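Local coordinates for CRISPR-associated endoribonuclease Cas6 1 (Methanocaldococcus jannaschii DSM 2661, PDB 5YI6), which probably cleaves CRISPR transcripts as an RNA-binding endoribonuclease, producing the CRISPR RNAs used in antiviral defence, at residues R190-R195 with C204-F209. Residues are numbered along the deposited sequence; the frame is centred on the assembly and turned at random.
Sequences RPKRMR and CSEMVF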
ATOM      1  N   ARG A 190     -11.156  -8.549  -8.515  1.00 24.26           N
ATOM      2  CA  ARG A 190     -11.878  -7.553  -9.297  1.00 27.44           C
ATOM      3  C   ARG A 190     -10.832  -6.598  -9.850  1.00 25.21           C
ATOM      4  O   ARG A 190     -10.000  -6.086  -9.076  1.00 23.57           O
ATOM      5  CB  ARG A 190     -12.896  -6.771  -8.459  1.00 27.42           C
ATOM      6  CG  ARG A 190     -13.941  -7.635  -7.795  1.00 46.11           C
ATOM      7  CD  ARG A 190     -14.918  -8.169  -8.827  1.00 60.99           C
ATOM      8  NE  ARG A 190     -16.020  -8.923  -8.217  1.00 72.28           N
ATOM      9  CZ  ARG A 190     -16.004 -10.235  -7.978  1.00 77.96           C
ATOM     10  NH1 ARG A 190     -14.941 -10.969  -8.292  1.00 72.31           N
ATOM     11  NH2 ARG A 190     -17.059 -10.816  -7.425  1.00 84.72           N
ATOM     12  N   PRO A 191     -10.850  -6.293 -11.142  1.00 23.12           N
ATOM     13  CA  PRO A 191      -9.922  -5.283 -11.647  1.00 19.74           C
ATOM     14  C   PRO A 191     -10.362  -3.891 -11.232  1.00 21.77           C
ATOM     15  O   PRO A 191     -11.552  -3.596 -11.133  1.00 25.12           O
ATOM     16  CB  PRO A 191     -10.002  -5.458 -13.169  1.00 26.47           C
ATOM     17  CG  PRO A 191     -11.375  -5.953 -13.387  1.00 30.74           C
ATOM     18  CD  PRO A 191     -11.655  -6.882 -12.225  1.00 29.84           C
ATOM     19  N   LYS A 192      -9.383  -3.020 -10.994  1.00 19.89           N
ATOM     20  CA  LYS A 192      -9.640  -1.644 -10.587  1.00 22.49           C
ATOM     21  C   LYS A 192      -8.798  -0.707 -11.435  1.00 27.74           C
ATOM     22  O   LYS A 192      -7.591  -0.918 -11.574  1.00 25.96           O
ATOM     23  CB  LYS A 192      -9.302  -1.421  -9.108  1.00 26.06           C
ATOM     24  CG  LYS A 192     -10.157  -2.234  -8.186  1.00 33.00           C
ATOM     25  CD  LYS A 192     -11.575  -1.662  -8.208  1.00 40.96           C
ATOM     26  CE  LYS A 192     -12.534  -2.457  -7.331  1.00 51.11           C
ATOM     27  NZ  LYS A 192     -13.854  -1.766  -7.255  1.00 56.36           N
ATOM     28  N   ARG A 193      -9.412   0.350 -11.968  1.00 20.96           N
ATOM     29  CA  ARG A 193      -8.675   1.314 -12.778  1.00 24.36           C
ATOM     30  C   ARG A 193      -8.097   2.401 -11.879  1.00 25.51           C
ATOM     31  O   ARG A 193      -8.831   3.031 -11.108  1.00 28.81           O
ATOM     32  CB  ARG A 193      -9.590   1.905 -13.854  1.00 29.03           C
ATOM     33  CG  ARG A 193      -8.894   2.878 -14.792  1.00 37.23           C
ATOM     34  CD  ARG A 193      -9.836   3.308 -15.918  1.00 45.68           C
ATOM     35  NE  ARG A 193      -9.279   4.376 -16.752  1.00 50.59           N
ATOM     36  CZ  ARG A 193      -9.518   5.670 -16.558  1.00 54.97           C
ATOM     37  NH1 ARG A 193     -10.310   6.056 -15.561  1.00 57.41           N
ATOM     38  NH2 ARG A 193      -8.982   6.576 -17.369  1.00 59.03           N
ATOM     39  N   MET A 194      -6.772   2.583 -11.926  1.00 19.10           N
ATOM     40  CA  MET A 194      -6.087   3.441 -10.962  1.00 25.05           C
ATOM     41  C   MET A 194      -5.187   4.390 -11.724  1.00 26.15           C
ATOM     42  O   MET A 194      -4.388   3.944 -12.553  1.00 25.46           O
ATOM     43  CB  MET A 194      -5.231   2.637  -9.950  1.00 22.51           C
ATOM     44  CG  MET A 194      -5.958   1.465  -9.268  1.00 27.42           C
ATOM     45  SD  MET A 194      -7.114   2.071  -8.031  1.00 24.32           S
ATOM     46  CE  MET A 194      -6.061   2.684  -6.710  1.00 18.34           C
ATOM     47  N   ARG A 195      -5.321   5.686 -11.447  1.00 21.96           N
ATOM     48  CA  ARG A 195      -4.415   6.669 -12.020  1.00 19.30           C
ATOM     49  C   ARG A 195      -3.044   6.587 -11.355  1.00 21.23           C
ATOM     50  O   ARG A 195      -2.944   6.536 -10.127  1.00 22.91           O
ATOM     51  CB  ARG A 195      -5.000   8.068 -11.842  1.00 25.79           C
ATOM     52  CG  ARG A 195      -4.261   9.160 -12.557  1.00 25.26           C
ATOM     53  CD  ARG A 195      -5.004  10.485 -12.376  1.00 24.91           C
ATOM     54  NE  ARG A 195      -4.265  11.571 -13.001  1.00 26.57           N
ATOM     55  CZ  ARG A 195      -4.605  12.852 -12.921  1.00 38.14           C
ATOM     56  NH1 ARG A 195      -5.681  13.216 -12.231  1.00 37.97           N
ATOM     57  NH2 ARG A 195      -3.867  13.770 -13.534  1.00 38.76           N
ATOM     58  N   CYS A 204      -5.322  -2.705 -11.856  1.00 18.11           N
ATOM     59  CA  CYS A 204      -4.758  -3.320 -10.664  1.00 16.78           C
ATOM     60  C   CYS A 204      -5.757  -4.350 -10.150  1.00 21.68           C
ATOM     61  O   CYS A 204      -6.913  -4.383 -10.582  1.00 20.88           O
ATOM     62  CB  CYS A 204      -4.479  -2.248  -9.583  1.00 21.50           C
ATOM     63  SG  CYS A 204      -3.169  -1.140 -10.091  1.00 25.96           S
ATOM     64  N   SER A 205      -5.328  -5.207  -9.236  1.00 18.51           N
ATOM     65  CA  SER A 205      -6.194  -6.281  -8.757  1.00 19.87           C
ATOM     66  C   SER A 205      -6.593  -6.040  -7.309  1.00 20.39           C
ATOM     67  O   SER A 205      -5.729  -6.004  -6.439  1.00 17.27           O
ATOM     68  CB  SER A 205      -5.523  -7.654  -8.861  1.00 24.37           C
ATOM     69  OG  SER A 205      -5.131  -7.944 -10.199  1.00 27.86           O
ATOM     70  N   GLU A 206      -7.893  -5.884  -7.056  1.00 18.52           N
ATOM     71  CA  GLU A 206      -8.428  -6.064  -5.706  1.00 19.40           C
ATOM     72  C   GLU A 206      -8.648  -7.558  -5.511  1.00 23.31           C
ATOM     73  O   GLU A 206      -9.341  -8.189  -6.317  1.00 24.02           O
ATOM     74  CB  GLU A 206      -9.737  -5.282  -5.563  1.00 21.52           C
ATOM     75  CG  GLU A 206     -10.473  -5.472  -4.270  1.00 34.49           C
ATOM     76  CD  GLU A 206     -11.725  -4.593  -4.221  1.00 53.06           C
ATOM     77  OE1 GLU A 206     -12.844  -5.130  -4.390  1.00 52.01           O
ATOM     78  OE2 GLU A 206     -11.576  -3.355  -4.083  1.00 58.91           O
ATOM     79  N   MET A 207      -8.034  -8.158  -4.498  1.00 16.14           N
ATOM     80  CA  MET A 207      -8.151  -9.613  -4.476  1.00 21.26           C
ATOM     81  C   MET A 207      -8.046 -10.182  -3.074  1.00 22.40           C
ATOM     82  O   MET A 207      -7.538  -9.552  -2.134  1.00 21.25           O
ATOM     83  CB  MET A 207      -7.118 -10.278  -5.399  1.00 26.06           C
ATOM     84  CG  MET A 207      -5.709  -9.928  -5.096  1.00 26.75           C
ATOM     85  SD  MET A 207      -4.609 -10.482  -6.453  1.00 31.41           S
ATOM     86  CE  MET A 207      -4.610 -12.202  -6.177  1.00 22.92           C
ATOM     87  N   VAL A 208      -8.588 -11.393  -2.958  1.00 17.02           N
ATOM     88  CA  VAL A 208      -8.548 -12.215  -1.761  1.00 19.77           C
ATOM     89  C   VAL A 208      -7.875 -13.522  -2.152  1.00 21.60           C
ATOM     90  O   VAL A 208      -8.254 -14.138  -3.168  1.00 21.22           O
ATOM     91  CB  VAL A 208      -9.958 -12.492  -1.209  1.00 20.87           C
ATOM     92  CG1 VAL A 208      -9.848 -13.289   0.074  1.00 21.70           C
ATOM     93  CG2 VAL A 208     -10.705 -11.185  -0.978  1.00 27.98           C
ATOM     94  N   PHE A 209      -6.901 -13.954  -1.338  1.00 20.95           N
ATOM     95  CA  PHE A 209      -6.124 -15.135  -1.712  1.00 18.54           C
ATOM     96  C   PHE A 209      -5.615 -15.857  -0.477  1.00 25.00           C
ATOM     97  O   PHE A 209      -5.366 -15.248   0.559  1.00 21.00           O
ATOM     98  CB  PHE A 209      -4.948 -14.802  -2.676  1.00 17.86           C
ATOM     99  CG  PHE A 209      -3.940 -13.766  -2.169  1.00 18.51           C
ATOM    100  CD1 PHE A 209      -2.650 -14.154  -1.815  1.00 20.35           C
ATOM    101  CD2 PHE A 209      -4.251 -12.406  -2.154  1.00 21.13           C
ATOM    102  CE1 PHE A 209      -1.693 -13.200  -1.398  1.00 22.51           C
ATOM    103  CE2 PHE A 209      -3.316 -11.454  -1.722  1.00 24.83           C
ATOM    104  CZ  PHE A 209      -2.025 -11.853  -1.353  1.00 19.43           C
TER
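Lys192 and Glu206 lie diagonally across two neighbouring strands, on the sheet face that also carries Arg190 and Cys204, and their side chains cross obliquely. Lys192 CG, set beside its own backbone N (chi1 -63°), rests 4.0 Å from Glu206 CB. Glutamate suits its place because its chain, extended beyond CG, carries the carboxylate out to the lysine, where OE2 lies 3.5 Å from Lys192 CE. Lysine suits this exposed site because its methylenes pack while its charged end stays near the carboxylate: NZ is 4.2 Å from Glu206 OE2, too far for a salt bridge, although the opposite charges probably still attract.

Strands 182-195 and 201-213 form an antiparallel β-hairpin at one edge of the four-stranded sheet in the C-terminal Cas6 region, and strand 127-130 flanks 201-213 on its other side. Paired backbone bonds join Arg190 to Glu206 and Lys192 to Cys204, each with N to O at 2.9 Å. Between them, Pro191 faces Ser205 in a non-hydrogen-bonded pair; its ring nitrogen points away from strand 201-213, so proline costs no cross-strand bond, and its CA makes a C-H···O contact with Cys204 O at 3.3 Å. Toward the turn, methionine's long, flexible apolar chain lays Met194 CG 3.9 Å from Cys204 SG. The small, apolar cysteine fits this buried position, where its side chain also meets Pro133 and Phe234.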